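PDB 6Z5S: H subunit of photosynthetic reaction center complex from Rhodopseudomonas palustris, which probably caps the L and M subunits of the photosynthetic reaction centre and helps to hold the complex together. Local coordinates for residues D[103-109]-D[240-246]; D[127-133]-D[224-228]; D[147-151]-D[162-166]; D[174-178]-D[190-194]. All coordinates share one frame. Numbering follows the deposited sequence.

Contact 1 of 4, residues D[103-109]-D[240-246]; sequences FADGVGP and GAGTLYA
Two side chains of segment 103-109, F103 and P109, carry most of this packing against helix 229-245; P109 and A241 are nearest, CA to CA 4.9 Å. The helix is kinked where the N of T243 and L244 lack a bond to the turn before; T243 N (3.1 Å) and T243 OG1 (p, 2.8 Å) both bond to G240 O. F103 is m with chi2 near 85°: A241 CB sits over one ring face, 3.9 Å from the centroid, a CH-pi contact, and A246 CB lies at the edge, 3.9 Å from F103 CZ. Y245 (m) sets CB 3.9 Å from F103 CE1 and CE2 3.8 Å from P109 CD. G106 leaves the helix with positive phi (72/61); G108 also has positive phi (67/-141), and a CB there would clash with Y245 OH and P109 CD. P109 points toward the helix, CB 3.4 Å from G240 O and CG 3.6 Å from L244 CB (t, p). G108 bonds to the L chain, P109 O to a basic M-chain side chain. This is apolar packing of a loop and short helix on the final part of helix 229-245.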
loop_
_atom_site.group_PDB
_atom_site.type_symbol
_atom_site.label_atom_id
_atom_site.label_comp_id
_atom_site.label_asym_id
_atom_site.label_seq_id
_atom_site.Cartn_x
_atom_site.Cartn_y
_atom_site.Cartn_z
ATOM N N PHE D 103 24.998 -30.616 -11.051
ATOM C CA PHE D 103 24.828 -29.838 -12.271
ATOM C C PHE D 103 24.047 -30.620 -13.314
ATOM O O PHE D 103 23.209 -30.053 -14.023
ATOM C CB PHE D 103 26.186 -29.421 -12.822
ATOM C CG PHE D 103 26.819 -28.302 -12.066
ATOM C CD1 PHE D 103 27.565 -28.554 -10.938
ATOM C CD2 PHE D 103 26.666 -26.999 -12.484
ATOM C CE1 PHE D 103 28.145 -27.528 -10.240
ATOM C CE2 PHE D 103 27.246 -25.970 -11.788
ATOM C CZ PHE D 103 27.988 -26.236 -10.667
ATOM N N ALA D 104 24.303 -31.920 -13.421
ATOM C CA ALA D 104 23.595 -32.757 -14.378
ATOM C C ALA D 104 22.298 -33.319 -13.822
ATOM O O ALA D 104 21.343 -33.518 -14.580
ATOM C CB ALA D 104 24.491 -33.909 -14.835
ATOM N N ASP D 105 22.240 -33.577 -12.517
ATOM C CA ASP D 105 21.024 -34.124 -11.931
ATOM C C ASP D 105 19.907 -33.096 -11.890
ATOM O O ASP D 105 18.731 -33.456 -12.008
ATOM C CB ASP D 105 21.306 -34.633 -10.524
ATOM C CG ASP D 105 22.461 -35.598 -10.478
ATOM O OD1 ASP D 105 22.865 -36.091 -11.549
ATOM O OD2 ASP D 105 22.974 -35.854 -9.371
ATOM N N GLY D 106 20.246 -31.824 -11.726
ATOM C CA GLY D 106 19.231 -30.817 -11.530
ATOM C C GLY D 106 18.603 -30.933 -10.160
ATOM O O GLY D 106 17.399 -31.169 -10.037
ATOM N N VAL D 107 19.416 -30.783 -9.117
ATOM C CA VAL D 107 18.952 -30.862 -7.742
ATOM C C VAL D 107 19.441 -29.634 -6.993
ATOM O O VAL D 107 20.421 -28.993 -7.374
ATOM C CB VAL D 107 19.427 -32.147 -7.034
ATOM C CG1 VAL D 107 18.911 -33.363 -7.760
ATOM C CG2 VAL D 107 20.929 -32.176 -6.949
ATOM N N GLY D 108 18.737 -29.309 -5.917
ATOM C CA GLY D 108 19.075 -28.169 -5.102
ATOM C C GLY D 108 18.873 -26.865 -5.834
ATOM O O GLY D 108 17.909 -26.690 -6.580
ATOM N N PRO D 109 19.786 -25.913 -5.628
ATOM C CA PRO D 109 19.753 -24.680 -6.425
ATOM C C PRO D 109 19.860 -24.922 -7.916
ATOM O O PRO D 109 19.590 -24.001 -8.692
ATOM C CB PRO D 109 20.962 -23.897 -5.907
ATOM C CG PRO D 109 21.192 -24.426 -4.563
ATOM C CD PRO D 109 20.826 -25.866 -4.593
ATOM N N GLY D 240 22.299 -21.772 -11.800
ATOM C CA GLY D 240 21.984 -21.668 -10.390
ATOM C C GLY D 240 22.656 -22.715 -9.534
ATOM O O GLY D 240 22.873 -22.476 -8.344
ATOM N N ALA D 241 22.974 -23.875 -10.106
ATOM C CA ALA D 241 23.671 -24.901 -9.341
ATOM C C ALA D 241 25.008 -24.398 -8.828
ATOM O O ALA D 241 25.430 -24.766 -7.728
ATOM C CB ALA D 241 23.871 -26.149 -10.193
ATOM N N GLY D 242 25.681 -23.549 -9.601
ATOM C CA GLY D 242 26.967 -23.032 -9.186
ATOM C C GLY D 242 26.914 -22.161 -7.954
ATOM O O GLY D 242 27.935 -21.997 -7.283
ATOM N N THR D 243 25.748 -21.602 -7.637
ATOM C CA THR D 243 25.631 -20.766 -6.451
ATOM C C THR D 243 25.868 -21.548 -5.172
ATOM O O THR D 243 26.110 -20.944 -4.124
ATOM C CB THR D 243 24.255 -20.104 -6.400
ATOM O OG1 THR D 243 23.274 -21.071 -6.009
ATOM C CG2 THR D 243 23.884 -19.536 -7.755
ATOM N N LEU D 244 25.816 -22.872 -5.229
ATOM C CA LEU D 244 26.004 -23.668 -4.029
ATOM C C LEU D 244 27.050 -24.753 -4.231
ATOM O O LEU D 244 27.731 -25.142 -3.282
ATOM C CB LEU D 244 24.682 -24.298 -3.603
ATOM C CG LEU D 244 24.600 -24.757 -2.154
ATOM C CD1 LEU D 244 24.500 -23.562 -1.239
ATOM C CD2 LEU D 244 23.423 -25.677 -1.959
ATOM N N TYR D 245 27.185 -25.251 -5.457
ATOM C CA TYR D 245 28.002 -26.424 -5.705
ATOM C C TYR D 245 29.271 -26.151 -6.493
ATOM O O TYR D 245 30.139 -27.027 -6.543
ATOM C CB TYR D 245 27.184 -27.489 -6.439
ATOM C CG TYR D 245 26.018 -28.002 -5.646
ATOM C CD1 TYR D 245 26.213 -28.675 -4.458
ATOM C CD2 TYR D 245 24.722 -27.818 -6.086
ATOM C CE1 TYR D 245 25.154 -29.148 -3.732
ATOM C CE2 TYR D 245 23.657 -28.290 -5.364
ATOM C CZ TYR D 245 23.881 -28.954 -4.190
ATOM O OH TYR D 245 22.820 -29.426 -3.466
ATOM N N ALA D 246 29.417 -24.980 -7.110
ATOM C CA ALA D 246 30.649 -24.726 -7.855
ATOM C C ALA D 246 31.773 -24.287 -6.924
ATOM O O ALA D 246 32.712 -25.050 -6.674
ATOM C CB ALA D 246 30.408 -23.676 -8.942
#

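Contact 2 of 4, residues D[127-133]-D[224-228]; sequences PIIVPLR and GDQVS
The strongest link is a salt bridge between R133 and D225. R133 takes chi1 p and runs extended through chi2 and chi3, so that its guanidinium edge faces D225 (m): NE and NH1 each donate to the single oxygen D225 OD1 at 3.0 Å. R133 NH1 adds a weak hydrogen bond to G224 O at 3.3 Å, and R133 NH2 forms a second salt bridge, to E179. Inward from this pair, segment 224-228 has no regular secondary structure and runs in the opposite sense to 127-133, alongside strand 129-131 without pairing with it; the CA atoms come nearest at V130 and Q226, 5.5 Å apart. P131, C-gamma exo, lies against D225, with CD 3.3 Å from D225 O and CG 3.8 Å from D225 OD1, and V130 CG1 is 3.8 Å from the same D225 O. Q226 (p, t) brings OE1 to 3.5 Å from P127 CG. I129 (m, t) and V227 (p) meet through I129 CG2 and V227 CG1 at 3.8 Å. S228 then takes the N-cap position of helix 229-245. The segment thus lies over strand 129-131, outermost within this chain in the antiparallel sheet and bonded to strand 161-169 through V130-V168, while I129 and V227 both pack on E232 of the helix and V227 also reaches L190 of strand 188-192.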
loop_
_atom_site.group_PDB
_atom_site.type_symbol
_atom_site.label_atom_id
_atom_site.label_comp_id
_atom_site.label_asym_id
_atom_site.label_seq_id
_atom_site.Cartn_x
_atom_site.Cartn_y
_atom_site.Cartn_z
ATOM N N PRO D 127 8.187 -17.876 -31.731
ATOM C CA PRO D 127 8.991 -17.815 -30.506
ATOM C C PRO D 127 9.372 -16.382 -30.171
ATOM O O PRO D 127 9.773 -15.610 -31.042
ATOM C CB PRO D 127 10.215 -18.665 -30.849
ATOM C CG PRO D 127 9.726 -19.599 -31.891
ATOM C CD PRO D 127 8.741 -18.827 -32.705
ATOM N N ILE D 128 9.236 -16.029 -28.897
ATOM C CA ILE D 128 9.538 -14.671 -28.471
ATOM C C ILE D 128 11.007 -14.500 -28.105
ATOM O O ILE D 128 11.547 -13.399 -28.232
ATOM C CB ILE D 128 8.637 -14.261 -27.299
ATOM C CG1 ILE D 128 8.831 -15.204 -26.119
ATOM C CG2 ILE D 128 7.193 -14.262 -27.724
ATOM C CD1 ILE D 128 7.998 -14.846 -24.925
ATOM N N ILE D 129 11.669 -15.556 -27.643
ATOM C CA ILE D 129 13.085 -15.492 -27.310
ATOM C C ILE D 129 13.846 -15.980 -28.535
ATOM O O ILE D 129 13.855 -17.170 -28.843
ATOM C CB ILE D 129 13.415 -16.318 -26.069
ATOM C CG1 ILE D 129 12.556 -15.864 -24.894
ATOM C CG2 ILE D 129 14.883 -16.185 -25.732
ATOM C CD1 ILE D 129 12.995 -16.426 -23.575
ATOM N N VAL D 130 14.482 -15.050 -29.243
ATOM C CA VAL D 130 15.158 -15.377 -30.498
ATOM C C VAL D 130 16.476 -14.640 -30.565
ATOM O O VAL D 130 16.664 -13.595 -29.930
ATOM C CB VAL D 130 14.299 -15.006 -31.723
ATOM C CG1 VAL D 130 13.059 -15.863 -31.779
ATOM C CG2 VAL D 130 13.924 -13.547 -31.670
ATOM N N PRO D 131 17.425 -15.168 -31.336
ATOM C CA PRO D 131 18.663 -14.424 -31.571
ATOM C C PRO D 131 18.378 -13.173 -32.382
ATOM O O PRO D 131 17.438 -13.128 -33.175
ATOM C CB PRO D 131 19.533 -15.411 -32.357
ATOM C CG PRO D 131 18.883 -16.731 -32.191
ATOM C CD PRO D 131 17.434 -16.463 -32.030
ATOM N N LEU D 132 19.201 -12.144 -32.173
ATOM C CA LEU D 132 18.988 -10.892 -32.890
ATOM C C LEU D 132 19.101 -11.077 -34.394
ATOM O O LEU D 132 18.479 -10.333 -35.159
ATOM C CB LEU D 132 19.971 -9.828 -32.417
ATOM C CG LEU D 132 19.474 -8.956 -31.273
ATOM C CD1 LEU D 132 20.516 -7.924 -30.915
ATOM C CD2 LEU D 132 18.175 -8.290 -31.662
ATOM N N ARG D 133 19.876 -12.066 -34.839
ATOM C CA ARG D 133 19.918 -12.396 -36.257
ATOM C C ARG D 133 18.571 -12.877 -36.779
ATOM O O ARG D 133 18.368 -12.905 -37.996
ATOM C CB ARG D 133 20.973 -13.465 -36.510
ATOM C CG ARG D 133 20.659 -14.776 -35.834
ATOM C CD ARG D 133 21.644 -15.853 -36.212
ATOM N NE ARG D 133 21.410 -17.070 -35.446
ATOM C CZ ARG D 133 22.067 -17.389 -34.337
ATOM N NH1 ARG D 133 21.785 -18.515 -33.701
ATOM N NH2 ARG D 133 23.008 -16.584 -33.868
ATOM N N GLY D 224 18.372 -24.008 -33.259
ATOM C CA GLY D 224 19.458 -23.053 -33.276
ATOM C C GLY D 224 18.994 -21.625 -33.097
ATOM O O GLY D 224 19.734 -20.789 -32.574
ATOM N N ASP D 225 17.768 -21.331 -33.526
ATOM C CA ASP D 225 17.239 -19.977 -33.463
ATOM C C ASP D 225 16.009 -19.881 -32.571
ATOM O O ASP D 225 15.280 -18.889 -32.632
ATOM C CB ASP D 225 16.915 -19.466 -34.863
ATOM C CG ASP D 225 18.150 -19.298 -35.715
ATOM O OD1 ASP D 225 19.241 -19.083 -35.147
ATOM O OD2 ASP D 225 18.029 -19.377 -36.954
ATOM N N GLN D 226 15.760 -20.890 -31.747
ATOM C CA GLN D 226 14.667 -20.828 -30.796
ATOM C C GLN D 226 14.994 -21.739 -29.626
ATOM O O GLN D 226 15.679 -22.751 -29.780
ATOM C CB GLN D 226 13.336 -21.217 -31.440
ATOM C CG GLN D 226 13.130 -22.701 -31.593
ATOM C CD GLN D 226 11.910 -23.026 -32.416
ATOM O OE1 GLN D 226 11.546 -22.282 -33.322
ATOM N NE2 GLN D 226 11.268 -24.142 -32.108
ATOM N N VAL D 227 14.507 -21.361 -28.454
ATOM C CA VAL D 227 14.768 -22.087 -27.222
ATOM C C VAL D 227 13.438 -22.402 -26.557
ATOM O O VAL D 227 12.545 -21.551 -26.498
ATOM C CB VAL D 227 15.699 -21.285 -26.287
ATOM C CG1 VAL D 227 15.088 -19.945 -25.931
ATOM C CG2 VAL D 227 16.012 -22.075 -25.034
ATOM N N SER D 228 13.294 -23.633 -26.088
ATOM C CA SER D 228 12.067 -24.073 -25.450
ATOM C C SER D 228 12.082 -23.730 -23.966
ATOM O O SER D 228 13.121 -23.431 -23.379
ATOM C CB SER D 228 11.877 -25.574 -25.644
ATOM O OG SER D 228 12.712 -26.299 -24.768
#

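Contact 3 of 4, residues D[147-151]-D[162-166]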
loop_
_atom_site.group_PDB
_atom_site.type_symbol
_atom_site.label_atom_id
_atom_site.label_comp_id
_atom_site.label_asym_id
_atom_site.label_seq_id
_atom_site.Cartn_x
_atom_site.Cartn_y
_atom_site.Cartn_z
ATOM N N PRO D 147 27.687 -6.541 -25.939
ATOM C CA PRO D 147 28.340 -7.755 -25.438
ATOM C C PRO D 147 29.058 -8.545 -26.511
ATOM O O PRO D 147 30.045 -9.220 -26.199
ATOM C CB PRO D 147 27.180 -8.561 -24.838
ATOM C CG PRO D 147 26.026 -7.612 -24.753
ATOM C CD PRO D 147 26.222 -6.618 -25.839
ATOM N N VAL D 148 28.597 -8.489 -27.762
ATOM C CA VAL D 148 29.124 -9.394 -28.774
ATOM C C VAL D 148 30.607 -9.131 -28.987
ATOM O O VAL D 148 31.070 -7.983 -28.980
ATOM C CB VAL D 148 28.335 -9.266 -30.088
ATOM C CG1 VAL D 148 28.605 -7.933 -30.763
ATOM C CG2 VAL D 148 28.682 -10.409 -31.015
ATOM N N GLY D 149 31.365 -10.208 -29.150
ATOM C CA GLY D 149 32.797 -10.099 -29.319
ATOM C C GLY D 149 33.553 -10.301 -28.026
ATOM O O GLY D 149 34.603 -10.950 -28.016
ATOM N N MET D 150 33.036 -9.748 -26.934
ATOM C CA MET D 150 33.686 -9.911 -25.642
ATOM C C MET D 150 33.801 -11.394 -25.311
ATOM O O MET D 150 32.801 -12.118 -25.381
ATOM C CB MET D 150 32.904 -9.206 -24.538
ATOM C CG MET D 150 32.709 -7.720 -24.718
ATOM S SD MET D 150 31.987 -7.028 -23.220
ATOM C CE MET D 150 31.608 -5.357 -23.730
ATOM N N PRO D 151 34.990 -11.888 -24.974
ATOM C CA PRO D 151 35.105 -13.285 -24.536
ATOM C C PRO D 151 34.673 -13.431 -23.084
ATOM O O PRO D 151 35.136 -12.704 -22.204
ATOM C CB PRO D 151 36.594 -13.599 -24.720
ATOM C CG PRO D 151 37.269 -12.291 -24.746
ATOM C CD PRO D 151 36.298 -11.254 -25.195
ATOM N N THR D 162 33.490 -17.117 -26.117
ATOM C CA THR D 162 33.303 -15.791 -26.691
ATOM C C THR D 162 31.829 -15.536 -26.961
ATOM O O THR D 162 31.131 -16.399 -27.495
ATOM C CB THR D 162 34.102 -15.615 -27.993
ATOM O OG1 THR D 162 33.714 -16.617 -28.940
ATOM C CG2 THR D 162 35.595 -15.713 -27.730
ATOM N N VAL D 163 31.362 -14.345 -26.598
ATOM C CA VAL D 163 29.971 -13.983 -26.839
ATOM C C VAL D 163 29.760 -13.784 -28.333
ATOM O O VAL D 163 30.411 -12.942 -28.961
ATOM C CB VAL D 163 29.581 -12.732 -26.050
ATOM C CG1 VAL D 163 28.147 -12.357 -26.342
ATOM C CG2 VAL D 163 29.760 -12.979 -24.574
ATOM N N THR D 164 28.841 -14.554 -28.902
ATOM C CA THR D 164 28.577 -14.586 -30.332
ATOM C C THR D 164 27.294 -13.868 -30.720
ATOM O O THR D 164 27.265 -13.166 -31.735
ATOM C CB THR D 164 28.512 -16.039 -30.808
ATOM O OG1 THR D 164 29.829 -16.597 -30.810
ATOM C CG2 THR D 164 27.921 -16.133 -32.201
ATOM N N GLU D 165 26.233 -14.014 -29.934
ATOM C CA GLU D 165 24.949 -13.438 -30.294
ATOM C C GLU D 165 24.171 -13.116 -29.031
ATOM O O GLU D 165 24.341 -13.762 -27.996
ATOM C CB GLU D 165 24.150 -14.390 -31.187
ATOM C CG GLU D 165 22.921 -13.773 -31.822
ATOM C CD GLU D 165 23.258 -12.638 -32.765
ATOM O OE1 GLU D 165 24.393 -12.605 -33.287
ATOM O OE2 GLU D 165 22.385 -11.776 -32.992
ATOM N N VAL D 166 23.318 -12.104 -29.127
ATOM C CA VAL D 166 22.456 -11.686 -28.032
ATOM C C VAL D 166 21.043 -12.147 -28.352
ATOM O O VAL D 166 20.483 -11.779 -29.390
ATOM C CB VAL D 166 22.506 -10.166 -27.825
ATOM C CG1 VAL D 166 21.524 -9.747 -26.754
ATOM C CG2 VAL D 166 23.909 -9.745 -27.456
#
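Backbone hydrogen bonds hold the turn to the strand. G149 N donates to V163 O at 2.9 Å and V163 N donates to M150 O at 2.9 Å, both nearly straight (169° and 166°), so V163 is gripped through its amide and its carbonyl alike. A third bond, M150 N to P147 O at 3.1 Å, closes the turn itself. From P147 to M150 this is a type II beta turn: V148 at -63/140 is followed by G149 at 97/-41, backbone angles at which a CB would be jammed against the preceding carbonyl, which explains the glycine.

Apolar packing fills the space beneath. V163 (t) and V166 (t) point toward the turn; P147 CB lies 4.2 Å from V163 CG1 and P147 CG 4.0 Å from V166 CG2. At the other end P151 and T162 are in close backbone contact, CA to CA 3.8 Å, with P151 CB 3.8 Å from T162 CG2.

Contacts of carbon with backbone oxygens are close: V148 CG2 lies 3.2 Å from T164 O and 3.7 Å from V163 O, and P147 O is 3.5 Å from V163 CB. T164 and E165 direct their CA-to-CB bonds away from the turn; both are bonded through the backbone to E179 of strand 174-182. The whole is a type II turn docked on strand 161-169 within the PRC-barrel domain.

Contact 4 of 4, residues D[174-178]-D[190-194]; sequences LARYL and LLPVP
Segment 174-178 lies on strand 174-182, and A175 is its first residue to meet segment 190-194: its O lies 3.5 Å from V193 CG2 and its CB 4.3 Å from the same methyl. R176, at -105/-41, leaves the regular strand conformation; its O accepts from V193 N at 2.9 Å. Its CA-to-CB bond points away, and outside the two segments its guanidinium forms a salt bridge with an acidic side chain of the M chain. R176 and Y177 both face W167 of strand 161-169. Y177 pairs with P192 as an antiparallel non-hydrogen-bonded pair, CA to CA 4.5 Å. Its m rotamer puts CB 3.7 Å from L190 CD2 and CE1 4.0 Å from P192 CG, and its OH bonds to E232; Y177 CA also makes a CA-H...O contact with L191 O at 3.4 Å. L178 and L191, on the other sheet face from Y177 and P192, form the hydrogen-bonded pair (CA to CA 5.1 Å): L178 N to L191 O and L191 N to L178 O, each 2.9 Å. L178 (m, t) packs CD1 4.2 Å from L191 CD2. The axes of 174-178 and 190-192 approach to 4.4 Å, their N-to-C directions 137° apart. This is an antiparallel beta hairpin of the PRC-barrel domain, with a classic bulge at R176 and Y177.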
loop_
_atom_site.group_PDB
_atom_site.type_symbol
_atom_site.label_atom_id
_atom_site.label_comp_id
_atom_site.label_asym_id
_atom_site.label_seq_id
_atom_site.Cartn_x
_atom_site.Cartn_y
_atom_site.Cartn_z
ATOM N N LEU D 174 14.011 -6.714 -24.691
ATOM C CA LEU D 174 14.844 -7.035 -23.544
ATOM C C LEU D 174 15.792 -8.154 -23.931
ATOM O O LEU D 174 15.385 -9.111 -24.588
ATOM C CB LEU D 174 13.978 -7.460 -22.353
ATOM C CG LEU D 174 14.675 -7.769 -21.034
ATOM C CD1 LEU D 174 15.335 -6.526 -20.475
ATOM C CD2 LEU D 174 13.676 -8.347 -20.048
ATOM N N ALA D 175 17.049 -8.031 -23.520
ATOM C CA ALA D 175 18.030 -9.077 -23.765
ATOM C C ALA D 175 17.908 -10.144 -22.688
ATOM O O ALA D 175 18.018 -9.842 -21.497
ATOM C CB ALA D 175 19.438 -8.494 -23.793
ATOM N N ARG D 176 17.677 -11.389 -23.099
ATOM C CA ARG D 176 17.517 -12.482 -22.150
ATOM C C ARG D 176 18.730 -13.397 -22.078
ATOM O O ARG D 176 19.121 -13.806 -20.984
ATOM C CB ARG D 176 16.280 -13.318 -22.494
ATOM C CG ARG D 176 14.975 -12.548 -22.576
ATOM C CD ARG D 176 14.827 -11.537 -21.459
ATOM N NE ARG D 176 14.314 -12.129 -20.230
ATOM C CZ ARG D 176 13.035 -12.125 -19.870
ATOM N NH1 ARG D 176 12.123 -11.564 -20.651
ATOM N NH2 ARG D 176 12.666 -12.685 -18.727
ATOM N N TYR D 177 19.343 -13.729 -23.209
ATOM C CA TYR D 177 20.456 -14.665 -23.214
ATOM C C TYR D 177 21.578 -14.141 -24.090
ATOM O O TYR D 177 21.346 -13.432 -25.069
ATOM C CB TYR D 177 20.028 -16.046 -23.709
ATOM C CG TYR D 177 18.955 -16.672 -22.866
ATOM C CD1 TYR D 177 19.276 -17.411 -21.743
ATOM C CD2 TYR D 177 17.619 -16.514 -23.184
ATOM C CE1 TYR D 177 18.300 -17.975 -20.966
ATOM C CE2 TYR D 177 16.636 -17.076 -22.414
ATOM C CZ TYR D 177 16.982 -17.804 -21.305
ATOM O OH TYR D 177 16.000 -18.369 -20.531
ATOM N N LEU D 178 22.801 -14.498 -23.717
ATOM C CA LEU D 178 23.978 -14.325 -24.553
ATOM C C LEU D 178 24.385 -15.681 -25.097
ATOM O O LEU D 178 24.558 -16.631 -24.331
ATOM C CB LEU D 178 25.142 -13.721 -23.770
ATOM C CG LEU D 178 24.886 -12.465 -22.950
ATOM C CD1 LEU D 178 26.156 -12.063 -22.235
ATOM C CD2 LEU D 178 24.395 -11.346 -23.839
ATOM N N LEU D 190 23.864 -21.148 -24.193
ATOM C CA LEU D 190 23.212 -19.927 -23.756
ATOM C C LEU D 190 23.677 -19.545 -22.360
ATOM O O LEU D 190 24.047 -20.395 -21.548
ATOM C CB LEU D 190 21.696 -20.086 -23.778
ATOM C CG LEU D 190 21.081 -20.049 -25.174
ATOM C CD1 LEU D 190 19.590 -20.239 -25.093
ATOM C CD2 LEU D 190 21.414 -18.744 -25.858
ATOM N N LEU D 191 23.667 -18.246 -22.093
ATOM C CA LEU D 191 24.029 -17.707 -20.786
ATOM C C LEU D 191 22.981 -16.681 -20.393
ATOM O O LEU D 191 22.849 -15.648 -21.081
ATOM C CB LEU D 191 25.418 -17.082 -20.832
ATOM C CG LEU D 191 25.771 -16.080 -19.744
ATOM C CD1 LEU D 191 25.745 -16.739 -18.390
ATOM C CD2 LEU D 191 27.125 -15.489 -20.024
ATOM N N PRO D 192 22.209 -16.918 -19.337
ATOM C CA PRO D 192 21.193 -15.941 -18.943
ATOM C C PRO D 192 21.836 -14.626 -18.545
ATOM O O PRO D 192 22.847 -14.595 -17.843
ATOM C CB PRO D 192 20.497 -16.612 -17.756
ATOM C CG PRO D 192 20.823 -18.049 -17.882
ATOM C CD PRO D 192 22.184 -18.108 -18.480
ATOM N N VAL D 193 21.242 -13.531 -19.019
ATOM C CA VAL D 193 21.789 -12.205 -18.727
ATOM C C VAL D 193 21.904 -11.940 -17.231
ATOM O O VAL D 193 22.952 -11.437 -16.797
ATOM C CB VAL D 193 20.967 -11.124 -19.456
ATOM C CG1 VAL D 193 21.383 -9.746 -18.995
ATOM C CG2 VAL D 193 21.142 -11.254 -20.953
ATOM N N PRO D 194 20.903 -12.241 -16.395
ATOM C CA PRO D 194 21.061 -11.967 -14.959
ATOM C C PRO D 194 22.214 -12.710 -14.314
ATOM O O PRO D 194 22.666 -12.306 -13.239
ATOM C CB PRO D 194 19.717 -12.407 -14.370
ATOM C CG PRO D 194 18.771 -12.289 -15.485
ATOM C CD PRO D 194 19.536 -12.700 -16.695
#

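Contacts 2, 3 and 4 share one antiparallel sheet, ordered 129-131, 161-169, 174-182, 188-192. Contact 4 touches both others, with its centre 11 Å from each: I129 packs on Y177, and V166 on A175 and L178. Contacts 2 and 3, centres 16 Å apart, meet where L132 N lies 3.1 Å from V166 O, a probable hydrogen bond. Contact 1 stands apart, its centre 19 Å from contact 4 and 25 Å from the other two. Along the chain contact 1 spans all the rest, contact 2 spans contacts 3 and 4, and those two follow in series. Strand 129-131 and segment 224-228, distant in sequence, thus join the sheet and helix 229-245, which carries contact 1 beside the L chain.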